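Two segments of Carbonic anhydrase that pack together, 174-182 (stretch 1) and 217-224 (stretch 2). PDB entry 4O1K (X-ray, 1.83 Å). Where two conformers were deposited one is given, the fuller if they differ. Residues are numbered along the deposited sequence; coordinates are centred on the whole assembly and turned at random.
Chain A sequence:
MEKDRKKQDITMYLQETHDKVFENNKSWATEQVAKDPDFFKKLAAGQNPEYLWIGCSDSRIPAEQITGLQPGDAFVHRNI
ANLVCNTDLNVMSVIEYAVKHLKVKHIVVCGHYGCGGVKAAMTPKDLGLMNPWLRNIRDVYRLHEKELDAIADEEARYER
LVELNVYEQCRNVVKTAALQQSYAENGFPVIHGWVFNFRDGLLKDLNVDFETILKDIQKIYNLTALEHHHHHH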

# COMPACT_ATOMS: atom_id res chain seq x y z
N VAL A 174 3.76 -1.49 18.38
CA VAL A 174 3.32 -0.66 19.53
C VAL A 174 2.72 0.71 19.16
O VAL A 174 1.88 1.28 19.91
CB VAL A 174 4.45 -0.51 20.55
CG1 VAL A 174 4.05 0.39 21.73
CG2 VAL A 174 4.81 -1.85 21.08
N LYS A 175 3.13 1.24 18.02
CA LYS A 175 2.61 2.52 17.55
C LYS A 175 1.14 2.46 17.17
O LYS A 175 0.46 3.50 17.13
CB LYS A 175 3.39 2.99 16.33
CG LYS A 175 4.88 3.23 16.58
CD LYS A 175 5.60 3.56 15.23
CE LYS A 175 7.12 3.62 15.43
NZ LYS A 175 7.79 3.83 14.10
N THR A 176 0.64 1.25 16.88
CA THR A 176 -0.74 1.14 16.42
C THR A 176 -1.74 1.55 17.47
O THR A 176 -1.55 1.27 18.65
CB THR A 176 -1.10 -0.25 15.84
OG1 THR A 176 -1.09 -1.25 16.88
CG2 THR A 176 -0.11 -0.62 14.77
N ALA A 177 -2.80 2.24 17.04
CA ALA A 177 -3.85 2.70 17.94
C ALA A 177 -4.54 1.53 18.61
O ALA A 177 -4.87 1.60 19.81
CB ALA A 177 -4.87 3.58 17.17
N ALA A 178 -4.74 0.45 17.86
CA ALA A 178 -5.43 -0.73 18.36
C ALA A 178 -4.70 -1.26 19.57
O ALA A 178 -5.29 -1.47 20.65
CB ALA A 178 -5.48 -1.80 17.27
N LEU A 179 -3.40 -1.50 19.39
CA LEU A 179 -2.55 -2.02 20.46
C LEU A 179 -2.60 -1.15 21.70
O LEU A 179 -2.82 -1.64 22.82
CB LEU A 179 -1.08 -2.15 20.02
CG LEU A 179 -0.39 -2.70 21.27
CD1 LEU A 179 0.08 -4.11 21.08
CD2 LEU A 179 0.68 -1.80 21.87
N GLN A 180 -2.41 0.16 21.53
CA GLN A 180 -2.36 1.06 22.68
C GLN A 180 -3.69 1.12 23.43
O GLN A 180 -3.72 1.05 24.67
CB GLN A 180 -1.91 2.47 22.29
CG GLN A 180 -1.71 3.36 23.51
CD GLN A 180 -1.30 4.77 23.17
OE1 GLN A 180 -1.63 5.72 23.89
NE2 GLN A 180 -0.57 4.92 22.07
N GLN A 181 -4.78 1.25 22.69
CA GLN A 181 -6.11 1.28 23.29
C GLN A 181 -6.38 0.01 24.08
O GLN A 181 -6.74 0.07 25.27
CB GLN A 181 -7.18 1.50 22.22
CG GLN A 181 -7.19 2.91 21.63
CD GLN A 181 -7.89 2.98 20.28
OE1 GLN A 181 -7.99 1.97 19.57
NE2 GLN A 181 -8.38 4.16 19.92
N SER A 182 -6.20 -1.14 23.43
CA SER A 182 -6.42 -2.42 24.11
C SER A 182 -5.54 -2.56 25.35
O SER A 182 -6.02 -2.98 26.41
CB SER A 182 -6.19 -3.61 23.15
OG SER A 182 -6.66 -4.82 23.74
N ILE A 217 7.11 6.03 22.73
CA ILE A 217 6.15 6.36 21.69
C ILE A 217 5.08 7.31 22.21
O ILE A 217 4.60 8.17 21.47
CB ILE A 217 5.52 5.08 21.10
CG1 ILE A 217 6.57 4.32 20.30
CG2 ILE A 217 4.35 5.42 20.20
CD1 ILE A 217 6.20 2.87 20.02
N GLN A 218 4.73 7.20 23.50
CA GLN A 218 3.65 8.01 24.06
C GLN A 218 3.99 9.50 24.25
O GLN A 218 3.11 10.30 24.48
CB GLN A 218 3.14 7.41 25.37
CG GLN A 218 2.19 6.22 25.16
CD GLN A 218 1.70 5.62 26.46
OE1 GLN A 218 2.46 5.48 27.42
NE2 GLN A 218 0.41 5.27 26.50
N LYS A 219 5.27 9.85 24.14
CA LYS A 219 5.70 11.24 24.33
C LYS A 219 4.95 12.23 23.42
O LYS A 219 4.70 13.37 23.82
CB LYS A 219 7.21 11.33 24.17
CG LYS A 219 7.94 10.46 25.20
CD LYS A 219 9.43 10.68 25.22
CE LYS A 219 10.00 10.28 26.58
NZ LYS A 219 9.46 11.14 27.67
N ILE A 220 4.58 11.79 22.23
CA ILE A 220 3.79 12.60 21.31
C ILE A 220 2.48 11.93 20.86
O ILE A 220 1.65 12.55 20.19
CB ILE A 220 4.61 13.00 20.08
CG1 ILE A 220 5.26 11.76 19.46
CG2 ILE A 220 5.67 14.01 20.46
CD1 ILE A 220 5.60 11.91 17.97
N TYR A 221 2.30 10.66 21.22
CA TYR A 221 1.07 9.96 20.87
C TYR A 221 0.44 9.21 22.06
O TYR A 221 0.30 7.99 22.02
CB TYR A 221 1.32 9.01 19.69
CG TYR A 221 0.07 8.66 18.92
CD1 TYR A 221 -0.72 9.66 18.35
CD2 TYR A 221 -0.32 7.34 18.76
CE1 TYR A 221 -1.88 9.34 17.63
CE2 TYR A 221 -1.48 7.00 18.05
CZ TYR A 221 -2.25 8.01 17.49
OH TYR A 221 -3.39 7.68 16.78
N ASN A 222 0.04 9.96 23.09
CA ASN A 222 -0.63 9.39 24.27
C ASN A 222 -2.15 9.45 24.12
O ASN A 222 -2.76 10.52 24.22
CB ASN A 222 -0.18 10.10 25.55
CG ASN A 222 -0.45 9.28 26.83
OD1 ASN A 222 0.48 8.74 27.44
ND2 ASN A 222 -1.71 9.20 27.23
N LEU A 223 -2.76 8.29 23.90
CA LEU A 223 -4.20 8.21 23.68
C LEU A 223 -4.93 7.72 24.93
O LEU A 223 -4.30 7.31 25.91
CB LEU A 223 -4.51 7.26 22.51
CG LEU A 223 -4.35 7.75 21.08
CD1 LEU A 223 -2.95 8.26 20.84
CD2 LEU A 223 -4.67 6.64 20.11
N THR A 224 -6.26 7.79 24.88
CA THR A 224 -7.10 7.12 25.87
C THR A 224 -7.96 6.08 25.16
O THR A 224 -8.15 6.14 23.94
CB THR A 224 -8.01 8.11 26.64
OG1 THR A 224 -9.22 8.33 25.90
CG2 THR A 224 -7.30 9.44 26.89

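The contact joins the start of a helix, 177–182, and the residues leading into it to the end region of a second helix and the residues beyond it. The two backbones run alongside each other, with CA of K175 6.7 Å from CA of I217 at one end and CA of Q181 6.5 Å from CA of T224 at the other. Together the stretches bury 459 Å², and Q180 contributes the largest share.

Q180 is the hub. Its CA-to-CB bond points toward the second stretch, and with chi1 and chi2 both t the side chain is fully extended, carrying its amide to the backbone of 221–223. There the carboxamide acts in both senses. Q180 OE1 accepts from L223 N at 2.8 Å, with a nearly linear N-H...O angle of 166°, while Q180 NE2 donates to Y221 O at 3.2 Å. A single planar group thus satisfies a carbonyl and an amide two residues apart. Q180 OE1 also accepts a weak bond from Q218 NE2, 3.3 Å long but almost straight at 177°. Q218 reaches it although its CA-to-CB bond points sideways: chi1 m and chi2 t bring the end of the side chain nearer to the first stretch.

Apolar contacts complete the packing. I217, in the m,t rotamer, directs CD1 to 3.7 Å from V174 CG1; the same methyl lies 3.7 Å from K175 CG. K175 therefore offers the aliphatic base of its side chain, while its extended m,t,t,t conformation leads the charged end away, where NZ is hydrogen-bonded to a residue just outside the stretch. Further along, L223 points toward the helix and its CD2 packs 4.2 Å from A177 CB. The tyrosine ring of Y221, with chi1 t, sets CE2 4.1 Å from K175 O, and its hydroxyl is hydrogen-bonded elsewhere in the structure.

Q181 behaves differently from its neighbour. Its CA-to-CB bond points sideways, and its side chain meets the second stretch by van der Waals contact, with Q181 CG 4.1 Å from T224 O; NE2 finds its hydrogen bond elsewhere in the structure.

The helix start is secured from within. T176, at the N-cap position, points away from the second stretch; its p rotamer places OG1 to accept a weak capping bond from L179 N at 3.4 Å. The backbone bond from Q180 N to T176 O, 3.2 Å, helps fix the turn from which Q180 projects.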